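Local coordinates for MREC protein (Listeria monocytogenes, PDB 2J5U), which helps to form and maintain the shape of the bacterial cell, assembling as dimers within a larger homooligomer, at the interface of chains A and B. Residues are numbered along the deposited sequence; one frame, centred on the assembly and turned at random. Chains: chain A/B, MREC protein.

Contact 1: the interface of chains A and B. Residues chain A 175, 177, 188-190; chain B 39-40, 43.
A:Gly188 and A:Phe190, which meet B:Gln40 across the interface, lie where the chain turns into strand 190-199: A:Gly188 takes a positive phi (96°), and A:Phe190 already has extended torsions. The other side is the N-terminal end of helix 39-60, with B:Ala39, B:Gln40 and B:Ser43 facing chain A. Here the helix of one MreC copy docks on the strand-built barrel core of the other, a contact that probably helps to hold the dimer. A chi1 of -178° swings the ring of A:Phe190 out toward A:Lys175 and the start of helix 39-60, where one face receives B:Ala39. The methyl B:Ala39 CB sits 3.7 Å from the centroid of the A:Phe190 ring, displaced toward the rim, so that A:Phe190 CZ and CE2 are the ring atoms it touches most closely, each at 3.5 Å. A:Lys175 CB meets the edge of the same ring in plane. Beyond it the lysine chain runs out extended, bringing the amine A:Lys175 NZ to 3.4 Å from B:Ala39 CA.

B:Gln40 has a bent chain and turns its terminal amide toward the backbone where the strand begins. As modelled, the amide nitrogen B:Gln40 NE2 lies 2.8 Å from A:Phe190 N, which sets one N-H donor against another, while the oxygen B:Gln40 OE1 lies 3.2 Å from A:Gly188 O, two acceptors. Both mismatches would vanish if the amide were turned over, with the oxygen accepting from A:Phe190 N and the nitrogen donating to A:Gly188 O. The orientation of this amide is therefore doubtful, although its position suits a pair of polar links to the main chain.

B:Ser43 packs against A:Val177 CG1, A:Lys175 CD and the ring atom A:Phe190 CD1. Its hydroxyl is held within its own helix: B:Ser43 OG hydrogen-bonds to B:Ala39 O at 3.1 Å, tilted 26° from the carbonyl plane.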
loop_
_atom_site.group_PDB
_atom_site.type_symbol
_atom_site.label_atom_id
_atom_site.label_comp_id
_atom_site.label_asym_id
_atom_site.label_seq_id
_atom_site.Cartn_x
_atom_site.Cartn_y
_atom_site.Cartn_z
ATOM N N LYS A 175 40.212 -54.731 -8.408
ATOM C CA LYS A 175 41.029 -54.744 -7.213
ATOM C C LYS A 175 40.215 -55.070 -5.975
ATOM O O LYS A 175 39.038 -54.716 -5.870
ATOM C CB LYS A 175 41.732 -53.403 -7.071
ATOM C CG LYS A 175 42.379 -53.035 -8.378
ATOM C CD LYS A 175 43.562 -52.121 -8.235
ATOM C CE LYS A 175 44.096 -51.801 -9.620
ATOM N NZ LYS A 175 45.320 -50.978 -9.550
ATOM N N VAL A 177 40.311 -54.909 -1.746
ATOM C CA VAL A 177 40.964 -54.243 -0.627
ATOM C C VAL A 177 40.277 -54.591 0.681
ATOM O O VAL A 177 39.219 -55.203 0.685
ATOM C CB VAL A 177 40.948 -52.701 -0.807
ATOM C CG1 VAL A 177 41.646 -52.327 -2.089
ATOM C CG2 VAL A 177 39.521 -52.189 -0.823
ATOM N N GLY A 188 41.054 -50.217 2.966
ATOM C CA GLY A 188 41.863 -49.721 1.874
ATOM C C GLY A 188 43.193 -50.397 1.609
ATOM O O GLY A 188 43.892 -50.013 0.677
ATOM N N ILE A 189 43.575 -51.385 2.406
ATOM C CA ILE A 189 44.841 -52.038 2.134
ATOM C C ILE A 189 44.630 -52.957 0.944
ATOM O O ILE A 189 43.678 -53.728 0.919
ATOM C CB ILE A 189 45.336 -52.862 3.335
ATOM C CG1 ILE A 189 45.846 -51.941 4.446
ATOM C CG2 ILE A 189 46.520 -53.727 2.910
ATOM C CD1 ILE A 189 44.952 -50.795 4.770
ATOM N N PHE A 190 45.511 -52.865 -0.048
ATOM C CA PHE A 190 45.398 -53.705 -1.244
ATOM C C PHE A 190 45.653 -55.180 -0.917
ATOM O O PHE A 190 46.627 -55.522 -0.241
ATOM C CB PHE A 190 46.390 -53.246 -2.329
ATOM C CG PHE A 190 46.291 -54.034 -3.616
ATOM C CD1 PHE A 190 45.131 -53.995 -4.390
ATOM C CD2 PHE A 190 47.345 -54.839 -4.039
ATOM C CE1 PHE A 190 45.019 -54.754 -5.575
ATOM C CE2 PHE A 190 47.246 -55.598 -5.212
ATOM C CZ PHE A 190 46.077 -55.554 -5.982
ATOM N N ALA B 39 49.421 -51.114 -7.820
ATOM C CA ALA B 39 48.042 -51.515 -7.608
ATOM C C ALA B 39 47.524 -50.888 -6.320
ATOM O O ALA B 39 46.346 -50.557 -6.214
ATOM C CB ALA B 39 47.947 -53.026 -7.539
ATOM N N GLN B 40 48.407 -50.722 -5.342
ATOM C CA GLN B 40 48.015 -50.117 -4.078
ATOM C C GLN B 40 47.660 -48.652 -4.305
ATOM O O GLN B 40 46.752 -48.122 -3.668
ATOM C CB GLN B 40 49.153 -50.227 -3.060
ATOM C CG GLN B 40 48.902 -49.533 -1.713
ATOM C CD GLN B 40 47.699 -50.091 -0.942
ATOM O OE1 GLN B 40 46.650 -49.452 -0.863
ATOM N NE2 GLN B 40 47.851 -51.282 -0.372
ATOM N N SER B 43 44.371 -48.177 -6.127
ATOM C CA SER B 43 43.308 -48.451 -5.158
ATOM C C SER B 43 43.046 -47.247 -4.280
ATOM O O SER B 43 41.905 -46.984 -3.924
ATOM C CB SER B 43 43.672 -49.636 -4.268
ATOM O OG SER B 43 43.549 -50.852 -4.975
#

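Contact 2: the interface of chains A and B. Residues chain A 55, 58-59; chain B 56, 59, 62.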
loop_
_atom_site.group_PDB
_atom_site.type_symbol
_atom_site.label_atom_id
_atom_site.label_comp_id
_atom_site.label_asym_id
_atom_site.label_seq_id
_atom_site.Cartn_x
_atom_site.Cartn_y
_atom_site.Cartn_z
ATOM N N LEU A 55 37.765 -32.126 3.801
ATOM C CA LEU A 55 36.365 -32.500 3.923
ATOM C C LEU A 55 36.064 -33.063 5.307
ATOM O O LEU A 55 35.123 -32.622 5.973
ATOM C CB LEU A 55 36.005 -33.540 2.867
ATOM C CG LEU A 55 35.975 -33.067 1.420
ATOM C CD1 LEU A 55 35.838 -34.259 0.486
ATOM C CD2 LEU A 55 34.820 -32.107 1.247
ATOM N N SER A 58 35.941 -30.382 7.712
ATOM C CA SER A 58 34.754 -29.535 7.546
ATOM C C SER A 58 33.602 -30.176 8.310
ATOM O O SER A 58 32.800 -29.496 8.945
ATOM C CB SER A 58 34.393 -29.418 6.065
ATOM O OG SER A 58 35.487 -28.916 5.315
ATOM N N LEU A 59 33.525 -31.499 8.217
ATOM C CA LEU A 59 32.527 -32.283 8.929
ATOM C C LEU A 59 33.303 -32.653 10.190
ATOM O O LEU A 59 34.521 -32.473 10.234
ATOM C CB LEU A 59 32.186 -33.525 8.114
ATOM C CG LEU A 59 31.727 -33.166 6.699
ATOM C CD1 LEU A 59 31.918 -34.338 5.744
ATOM C CD2 LEU A 59 30.283 -32.714 6.763
ATOM N N LYS B 56 31.523 -34.743 0.083
ATOM C CA LYS B 56 31.089 -33.450 -0.448
ATOM C C LYS B 56 29.580 -33.382 -0.261
ATOM O O LYS B 56 29.064 -32.447 0.354
ATOM C CB LYS B 56 31.405 -33.325 -1.938
ATOM C CG LYS B 56 32.879 -33.222 -2.290
ATOM C CD LYS B 56 33.079 -33.502 -3.787
ATOM C CE LYS B 56 34.553 -33.553 -4.189
ATOM N NZ LYS B 56 35.211 -32.218 -4.056
ATOM N N LEU B 59 28.514 -32.238 2.990
ATOM C CA LEU B 59 28.659 -30.820 3.289
ATOM C C LEU B 59 27.502 -29.946 2.830
ATOM O O LEU B 59 27.060 -29.059 3.562
ATOM C CB LEU B 59 29.952 -30.281 2.686
ATOM C CG LEU B 59 31.128 -30.151 3.652
ATOM C CD1 LEU B 59 32.284 -29.493 2.921
ATOM C CD2 LEU B 59 30.731 -29.318 4.867
ATOM N N THR B 62 24.494 -29.870 4.919
ATOM C CA THR B 62 24.832 -29.512 6.304
ATOM C C THR B 62 23.908 -28.475 6.942
ATOM O O THR B 62 23.185 -28.781 7.896
ATOM C CB THR B 62 26.295 -29.008 6.434
ATOM O OG1 THR B 62 27.195 -30.011 5.952
ATOM C CG2 THR B 62 26.634 -28.724 7.894
#
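This is a hydrophobic helix-to-helix patch between two copies of MreC, probably part of a coiled-coil pairing, at the C-terminal ends of their long helices; it probably helps to hold the pair together within the dimer. B:Leu59 is the hub, with 68 Å² of its surface hidden by chain A, and A:Leu55, A:Ser58 and A:Leu59 gather around its isobutyl group. Its chi1 of -99° lies well off a staggered value while its branches reach chain A.

The two methyls divide the work. B:Leu59 CD1 touches both A:Ser58 CB (3.8 Å) and A:Leu55 CD2 (4.0 Å), which lie in directions roughly at right angles. The other branch, B:Leu59 CD2, also touches A:Ser58 CB and meets A:Leu59 CD2 at 3.9 Å. The side chains of the two Leu59 copies approach at a slant, one branch against another, and the same holds for A:Leu55 against B:Leu59. A:Ser58 takes part mainly through its methylene: the beta carbon is what sits against the fork of B:Leu59, with the hydroxyl A:Ser58 OG farther off at 4.0 Å from B:Leu59 CD1.

B:Lys56, one turn earlier, extends the apolar surface with the aliphatic part of its chain, B:Lys56 CG lying 4.2 Å from A:Leu55 CD2. On the other flank, B:Thr62 OG1 hydrogen-bonds to B:Leu59 O at 2.6 Å, short but poorly directed from above the carbonyl plane, and may help to hold the residues after the helix.

In the fold, A:Leu55 and A:Ser58 belong to the end of helix 31-58 and A:Leu59 to the segment just after it, while B:Lys56 and B:Leu59 close helix 39-60, with B:Thr62 in the loop beyond.

The centres of contact 1 and contact 2 lie about 25 Å apart, and they share no residue. What joins them is helix 39-60 of chain B: contact 1 uses its N-terminal end, contact 2 its last turns. One helix thus touches two different parts of the partner, which should limit how the subunits tilt against each other. The A-B interface as a whole is not an exact two-fold; in the copies given, contact 1 joins helix to strand-built domain and contact 2 joins helix end to helix end.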